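Local coordinates for protein agglutinin alpha chain (PDB 3LLZ) that binds D-galactose-containing glycans as a jacalin-family lectin and recognises the T-antigen disaccharide Gal-beta1,3-GalNAc, at residues Pro61-Val66 / Lys87-Thr92. Numbering follows the deposited sequence.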
loop_
_atom_site.group_PDB
_atom_site.type_symbol
_atom_site.label_atom_id
_atom_site.label_comp_id
_atom_site.label_asym_id
_atom_site.label_seq_id
_atom_site.Cartn_x
_atom_site.Cartn_y
_atom_site.Cartn_z
ATOM N N PRO A 61 11.559 -5.052 -16.808
ATOM C CA PRO A 61 11.055 -4.064 -15.848
ATOM C C PRO A 61 11.834 -2.747 -15.798
ATOM O O PRO A 61 11.497 -1.858 -15.010
ATOM C CB PRO A 61 11.154 -4.813 -14.534
ATOM C CG PRO A 61 12.476 -5.492 -14.689
ATOM C CD PRO A 61 12.444 -6.016 -16.125
ATOM N N SER A 62 12.874 -2.617 -16.617
ATOM C CA SER A 62 13.675 -1.394 -16.618
ATOM C C SER A 62 12.880 -0.193 -17.120
ATOM O O SER A 62 13.113 0.937 -16.685
ATOM C CB SER A 62 14.938 -1.574 -17.469
ATOM O OG SER A 62 14.623 -1.802 -18.829
ATOM N N GLU A 63 11.942 -0.438 -18.030
ATOM C CA GLU A 63 11.114 0.631 -18.576
ATOM C C GLU A 63 9.698 0.559 -18.019
ATOM O O GLU A 63 9.092 -0.512 -17.970
ATOM C CB GLU A 63 11.055 0.541 -20.105
ATOM C CG GLU A 63 10.242 1.664 -20.742
ATOM C CD GLU A 63 10.169 1.575 -22.256
ATOM O OE1 GLU A 63 9.807 2.594 -22.881
ATOM O OE2 GLU A 63 10.459 0.497 -22.821
ATOM N N TYR A 64 9.177 1.705 -17.594
ATOM C CA TYR A 64 7.826 1.773 -17.058
ATOM C C TYR A 64 7.229 3.140 -17.354
ATOM O O TYR A 64 7.945 4.119 -17.543
ATOM C CB TYR A 64 7.826 1.524 -15.546
ATOM C CG TYR A 64 8.848 2.349 -14.810
ATOM C CD1 TYR A 64 10.179 1.941 -14.742
ATOM C CD2 TYR A 64 8.501 3.571 -14.233
ATOM C CE1 TYR A 64 11.141 2.729 -14.123
ATOM C CE2 TYR A 64 9.457 4.369 -13.613
ATOM C CZ TYR A 64 10.774 3.942 -13.563
ATOM O OH TYR A 64 11.728 4.737 -12.974
ATOM N N ILE A 65 5.907 3.191 -17.390
ATOM C CA ILE A 65 5.181 4.419 -17.671
ATOM C C ILE A 65 5.285 5.433 -16.533
ATOM O O ILE A 65 5.080 5.090 -15.368
ATOM C CB ILE A 65 3.699 4.085 -17.926
ATOM C CG1 ILE A 65 3.587 3.198 -19.174
ATOM C CG2 ILE A 65 2.884 5.359 -18.072
ATOM C CD1 ILE A 65 2.218 2.580 -19.374
ATOM N N VAL A 66 5.604 6.683 -16.872
ATOM C CA VAL A 66 5.701 7.733 -15.864
ATOM C C VAL A 66 4.627 8.799 -16.060
ATOM O O VAL A 66 4.462 9.691 -15.231
ATOM C CB VAL A 66 7.099 8.397 -15.850
ATOM C CG1 VAL A 66 8.160 7.351 -15.528
ATOM C CG2 VAL A 66 7.382 9.075 -17.181
ATOM N N LYS A 87 4.176 8.221 -21.757
ATOM C CA LYS A 87 5.570 8.579 -21.551
ATOM C C LYS A 87 6.187 7.612 -20.549
ATOM O O LYS A 87 5.618 7.371 -19.484
ATOM C CB LYS A 87 5.669 10.009 -21.012
ATOM C CG LYS A 87 7.090 10.473 -20.727
ATOM C CD LYS A 87 7.095 11.872 -20.128
ATOM C CE LYS A 87 8.489 12.289 -19.698
ATOM N NZ LYS A 87 8.476 13.629 -19.044
ATOM N N THR A 88 7.334 7.037 -20.894
ATOM C CA THR A 88 8.009 6.130 -19.974
ATOM C C THR A 88 9.298 6.809 -19.546
ATOM O O THR A 88 9.581 7.930 -19.962
ATOM C CB THR A 88 8.356 4.773 -20.625
ATOM O OG1 THR A 88 9.414 4.943 -21.577
ATOM C CG2 THR A 88 7.135 4.194 -21.325
ATOM N N ASN A 89 10.073 6.136 -18.706
ATOM C CA ASN A 89 11.333 6.695 -18.244
ATOM C C ASN A 89 12.378 6.626 -19.354
ATOM O O ASN A 89 13.465 7.189 -19.232
ATOM C CB ASN A 89 11.816 5.937 -17.001
ATOM C CG ASN A 89 11.950 4.443 -17.237
ATOM O OD1 ASN A 89 11.069 3.813 -17.822
ATOM N ND2 ASN A 89 13.049 3.868 -16.769
ATOM N N LYS A 90 12.034 5.955 -20.450
ATOM C CA LYS A 90 12.951 5.807 -21.575
ATOM C C LYS A 90 12.569 6.618 -22.812
ATOM O O LYS A 90 13.442 7.121 -23.522
ATOM C CB LYS A 90 13.068 4.330 -21.966
ATOM C CG LYS A 90 13.605 3.423 -20.868
ATOM C CD LYS A 90 15.032 3.783 -20.484
ATOM C CE LYS A 90 15.596 2.784 -19.483
ATOM N NZ LYS A 90 15.585 1.392 -20.023
ATOM N N GLN A 91 11.272 6.742 -23.077
ATOM C CA GLN A 91 10.828 7.482 -24.254
ATOM C C GLN A 91 9.342 7.815 -24.201
ATOM O O GLN A 91 8.658 7.504 -23.228
ATOM C CB GLN A 91 11.120 6.665 -25.513
ATOM C CG GLN A 91 10.260 5.419 -25.660
ATOM C CD GLN A 91 10.806 4.450 -26.691
ATOM O OE1 GLN A 91 11.766 3.726 -26.430
ATOM N NE2 GLN A 91 10.204 4.441 -27.873
ATOM N N THR A 92 8.851 8.449 -25.260
ATOM C CA THR A 92 7.446 8.823 -25.340
ATOM C C THR A 92 6.783 8.158 -26.536
ATOM O O THR A 92 7.313 8.187 -27.648
ATOM C CB THR A 92 7.276 10.355 -25.468
ATOM O OG1 THR A 92 7.791 10.992 -24.293
ATOM C CG2 THR A 92 5.806 10.723 -25.629
#
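Asn89 and Tyr64 meet at the open end of the beta hairpin formed by strands 65-75 and 78-88, in one of the three sheets of the jacalin-type beta-prism fold. The last antiparallel pair is Ile65 with Thr88, which is non-hydrogen-bonded. Next to it, Val66 N donates to Lys87 O at 2.7 Å. Beyond it, Asn89 N donates to Tyr64 O over a longer 3.2 Å. From there the Asn89 side chain continues the pairing in place of main chain. Asn89 OD1 accepts from Tyr64 N at 2.8 Å, with the donor tilted 30° from the side-chain carbonyl plane. Asn89 ND2 donates to Ser62 O at 2.9 Å, close to the amide plane. The amide also stacks on one face of the Tyr64 ring, the planes 23° apart, with Asn89 ND2 3.5 Å from Tyr64 CE1. Tyr64 CG lies between its backbone N and carbonyl carbon (chi1 49°), which turns the ring back toward Asn89, one face meeting the amide. Glu63 extends fully, with CG anti to the backbone N. Thr88 OG1 donates to the anti lone pair of Glu63 OE1 at 2.7 Å. It also accepts from Lys90 N and Gln91 N, making an ST turn and ST motif. Tyr93 OH is also hydrogen-bonded to Glu63 OE1, and Glu59 N to OE2. The Lys90 chain lies across Glu63, Lys90 CG to Glu63 CG 3.8 Å. The Asn89 amide thus takes over the pairing of 62-64 past the last strand pair, while the buried Glu63 carboxylate, satisfied by several donors, adds a separate side-chain link through Thr88 OG1 to the turn.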